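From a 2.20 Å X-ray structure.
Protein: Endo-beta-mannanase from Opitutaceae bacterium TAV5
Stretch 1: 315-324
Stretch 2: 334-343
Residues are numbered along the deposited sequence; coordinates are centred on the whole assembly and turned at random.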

# COMPACT_ATOMS: atom_id res chain seq x y z
N LEU A 315 -34.55 12.08 6.15
CA LEU A 315 -34.02 13.17 6.97
C LEU A 315 -32.92 13.88 6.20
O LEU A 315 -31.90 13.26 5.85
CB LEU A 315 -33.49 12.65 8.31
CG LEU A 315 -34.49 11.88 9.18
CD1 LEU A 315 -33.82 11.41 10.45
CD2 LEU A 315 -35.69 12.76 9.49
N TRP A 316 -33.12 15.16 5.95
CA TRP A 316 -32.18 15.95 5.18
C TRP A 316 -30.96 16.34 6.02
O TRP A 316 -31.05 16.49 7.24
CB TRP A 316 -32.90 17.19 4.67
CG TRP A 316 -32.02 18.25 4.15
CD1 TRP A 316 -31.46 19.27 4.86
CD2 TRP A 316 -31.63 18.44 2.79
NE1 TRP A 316 -30.74 20.08 4.02
CE2 TRP A 316 -30.82 19.59 2.74
CE3 TRP A 316 -31.90 17.75 1.60
CZ2 TRP A 316 -30.25 20.05 1.56
CZ3 TRP A 316 -31.34 18.21 0.42
CH2 TRP A 316 -30.53 19.36 0.41
N TRP A 317 -29.81 16.48 5.35
CA TRP A 317 -28.60 17.05 5.95
C TRP A 317 -28.26 18.36 5.26
O TRP A 317 -27.97 18.36 4.07
CB TRP A 317 -27.38 16.10 5.85
CG TRP A 317 -26.31 16.67 6.72
CD1 TRP A 317 -25.52 17.77 6.45
CD2 TRP A 317 -25.99 16.27 8.06
NE1 TRP A 317 -24.72 18.05 7.54
CE2 TRP A 317 -24.99 17.15 8.54
CE3 TRP A 317 -26.43 15.23 8.89
CZ2 TRP A 317 -24.44 17.04 9.82
CZ3 TRP A 317 -25.89 15.13 10.18
CH2 TRP A 317 -24.91 16.03 10.62
N CYS A 318 -28.23 19.46 6.00
CA CYS A 318 -28.72 19.58 7.37
C CYS A 318 -29.68 20.81 7.38
O CYS A 318 -29.89 21.45 6.33
CB CYS A 318 -27.56 19.74 8.36
SG CYS A 318 -26.62 21.24 8.05
N PHE A 319 -30.26 21.14 8.53
CA PHE A 319 -31.41 22.05 8.50
C PHE A 319 -31.00 23.46 8.08
O PHE A 319 -31.64 24.05 7.20
CB PHE A 319 -32.10 22.09 9.86
CG PHE A 319 -33.40 22.87 9.84
CD1 PHE A 319 -34.39 22.59 8.90
CD2 PHE A 319 -33.62 23.90 10.74
CE1 PHE A 319 -35.60 23.32 8.87
CE2 PHE A 319 -34.81 24.63 10.74
CZ PHE A 319 -35.81 24.34 9.79
N LYS A 320 -29.95 24.01 8.68
CA LYS A 320 -29.54 25.39 8.50
C LYS A 320 -28.16 25.46 7.87
O LYS A 320 -27.34 24.55 8.04
CB LYS A 320 -29.47 26.14 9.84
CG LYS A 320 -30.83 26.40 10.52
CD LYS A 320 -31.66 27.39 9.72
CE LYS A 320 -31.39 28.83 10.14
NZ LYS A 320 -32.19 29.22 11.33
N ASP A 321 -27.90 26.56 7.16
CA ASP A 321 -26.51 26.94 6.93
C ASP A 321 -25.85 27.23 8.28
O ASP A 321 -26.50 27.68 9.23
CB ASP A 321 -26.42 28.16 6.01
CG ASP A 321 -26.90 27.88 4.57
OD1 ASP A 321 -26.84 26.72 4.11
OD2 ASP A 321 -27.35 28.84 3.91
N ILE A 322 -24.55 26.95 8.37
CA ILE A 322 -23.83 27.07 9.64
C ILE A 322 -22.62 27.96 9.40
O ILE A 322 -21.56 27.47 8.98
CB ILE A 322 -23.43 25.69 10.16
CG1 ILE A 322 -24.67 24.82 10.38
CG2 ILE A 322 -22.54 25.80 11.44
CD1 ILE A 322 -24.36 23.37 10.63
N PRO A 323 -22.73 29.28 9.59
CA PRO A 323 -21.57 30.16 9.38
C PRO A 323 -20.64 30.26 10.58
O PRO A 323 -19.71 31.07 10.55
CB PRO A 323 -22.23 31.52 9.10
CG PRO A 323 -23.54 31.45 9.81
CD PRO A 323 -23.99 30.02 9.68
N ALA A 324 -20.87 29.46 11.62
CA ALA A 324 -20.00 29.40 12.78
C ALA A 324 -18.55 29.24 12.34
O ALA A 324 -18.20 28.22 11.72
CB ALA A 324 -20.41 28.25 13.69
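Stretch 2 (334-343) FESELGLVDI

How does stretch 2 run along stretch 1? It runs antiparallel to it from Ser336 to Leu340: Ser336 lies beside Ile322, with CA atoms 4.6 Å apart, and Gly339 beside Lys320, with CA atoms 3.8 Å apart; Leu340 then lies against Trp316 and Phe319, and the chain turns so that Val341 meets Phe319 and Lys320. Phe334 to Ser336 belong to a 3-10 segment that begins earlier in the chain, and Glu337 N donates to Phe334 O at 3.3 Å; the residues from Leu338 on are loop. Stretch 1 enters as a strand that includes Leu315 and Trp316, and a cis peptide bond precedes Cys318. No regular sheet forms; a single beta bridge joins Lys320 and Val341, CA to CA 5.2 Å.

Which backbone groups are satisfied across the contact? Ile322 N gives its hydrogen to Ser336 O at 3.0 Å, securing one end. Near the other, Cys318 uses both of its polar backbone atoms: Cys318 N donates to Leu338 O at 3.0 Å, and Cys318 O accepts from Leu340 N at 2.8 Å. A weak bond from Val341 N to Phe319 O, 3.1 Å, extends the series. Leu338 O also receives a weak bond from Trp316 NE1 at 3.2 Å, while the same indole nitrogen makes another weak one to Cys318 O at 2.8 Å, so this single donor is shared between the two stretches.

Why can the chains come so close at Gly339? It has no side chain, and an ideal CB there would lie 2.2 Å from Asp321 N and 2.5 Å from Lys320 C, both clashes. Gly339 CA instead makes a CA-H...O contact with Cys318 O at 3.1 Å. Its amide is met by a side chain: Gly339 N donates to Asp321 OD1 at 3.0 Å, and that carboxylate oxygen is also bonded elsewhere in the structure.

What do the waters and the side chains add? One water accepts from Leu338 N at 2.8 Å and donates to Lys320 O at 3.2 Å and Glu335 O at 2.7 Å, satisfying an amide that has no protein partner across the contact. A second accepts from Trp317 NE1 at 3.3 Å and donates to Glu335 OE1 at 2.7 Å and Glu335 O at 3.0 Å, thereby linking the indole to the glutamate. Around these polar links, Leu340 CB sits over a face of Trp316, 3.8 Å from the centroid of its five-membered ring, and Leu338 CD1 meets the edge of Trp317 at CD1, 3.7 Å away. Phe319 CE1 reaches Val341 CG2 at 4.1 Å.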

# COMPACT_ATOMS: atom_id res chain seq x y z
N PHE A 334 -17.33 23.57 2.95
CA PHE A 334 -18.58 23.15 2.30
C PHE A 334 -19.62 22.76 3.34
O PHE A 334 -20.83 22.84 3.07
CB PHE A 334 -18.37 21.99 1.31
CG PHE A 334 -18.25 20.62 1.96
CD1 PHE A 334 -16.99 20.10 2.31
CD2 PHE A 334 -19.37 19.86 2.23
CE1 PHE A 334 -16.87 18.85 2.91
CE2 PHE A 334 -19.26 18.60 2.84
CZ PHE A 334 -18.00 18.10 3.18
N GLU A 335 -19.17 22.35 4.53
CA GLU A 335 -20.11 22.01 5.60
C GLU A 335 -20.90 23.22 6.07
O GLU A 335 -21.93 23.05 6.72
CB GLU A 335 -19.37 21.37 6.78
CG GLU A 335 -18.71 20.02 6.48
CD GLU A 335 -19.64 18.80 6.63
OE1 GLU A 335 -20.85 18.94 7.00
OE2 GLU A 335 -19.12 17.68 6.40
N SER A 336 -20.44 24.44 5.76
CA SER A 336 -21.12 25.65 6.22
C SER A 336 -22.36 26.00 5.41
O SER A 336 -23.07 26.94 5.79
CB SER A 336 -20.16 26.84 6.20
OG SER A 336 -20.02 27.36 4.88
N GLU A 337 -22.63 25.28 4.32
CA GLU A 337 -23.68 25.68 3.37
C GLU A 337 -24.49 24.46 2.91
O GLU A 337 -24.75 24.26 1.73
CB GLU A 337 -23.08 26.41 2.16
CG GLU A 337 -24.11 27.30 1.46
CD GLU A 337 -23.54 28.03 0.25
OE1 GLU A 337 -22.34 28.35 0.25
OE2 GLU A 337 -24.32 28.29 -0.70
N LEU A 338 -24.89 23.63 3.87
CA LEU A 338 -25.71 22.46 3.58
C LEU A 338 -27.17 22.65 4.01
O LEU A 338 -27.95 21.69 3.98
CB LEU A 338 -25.11 21.24 4.27
CG LEU A 338 -23.63 21.03 3.87
CD1 LEU A 338 -23.05 19.82 4.56
CD2 LEU A 338 -23.49 20.91 2.33
N GLY A 339 -27.54 23.86 4.44
CA GLY A 339 -28.87 24.06 5.00
C GLY A 339 -29.96 23.80 3.97
O GLY A 339 -29.81 24.09 2.78
N LEU A 340 -31.06 23.21 4.44
CA LEU A 340 -32.30 23.26 3.68
C LEU A 340 -32.83 24.69 3.63
O LEU A 340 -33.53 25.06 2.67
CB LEU A 340 -33.33 22.32 4.30
CG LEU A 340 -34.77 22.47 3.78
CD1 LEU A 340 -34.95 21.81 2.39
CD2 LEU A 340 -35.78 21.93 4.80
N VAL A 341 -32.43 25.50 4.59
CA VAL A 341 -33.03 26.79 4.87
C VAL A 341 -31.93 27.84 5.01
O VAL A 341 -30.87 27.57 5.59
CB VAL A 341 -33.88 26.67 6.15
CG1 VAL A 341 -34.03 27.99 6.83
CG2 VAL A 341 -35.23 26.01 5.84
N ASP A 342 -32.18 29.02 4.51
CA ASP A 342 -31.23 30.09 4.61
C ASP A 342 -31.36 30.83 5.93
O ASP A 342 -32.13 30.48 6.79
CB ASP A 342 -31.36 31.07 3.45
CG ASP A 342 -32.63 31.82 3.47
OD1 ASP A 342 -33.40 31.65 4.39
OD2 ASP A 342 -32.88 32.59 2.55
N ILE A 343 -30.63 31.92 6.02
CA ILE A 343 -30.57 32.78 7.18
C ILE A 343 -31.86 33.41 7.60
O ILE A 343 -32.03 33.72 8.75
CB ILE A 343 -29.63 33.93 6.93
CG1 ILE A 343 -30.16 34.76 5.77
CG2 ILE A 343 -28.22 33.39 6.68
CD1 ILE A 343 -30.89 36.01 6.20
O HOH W 1 -22.68 20.54 8.22
O HOH W 2 -24.52 23.88 6.66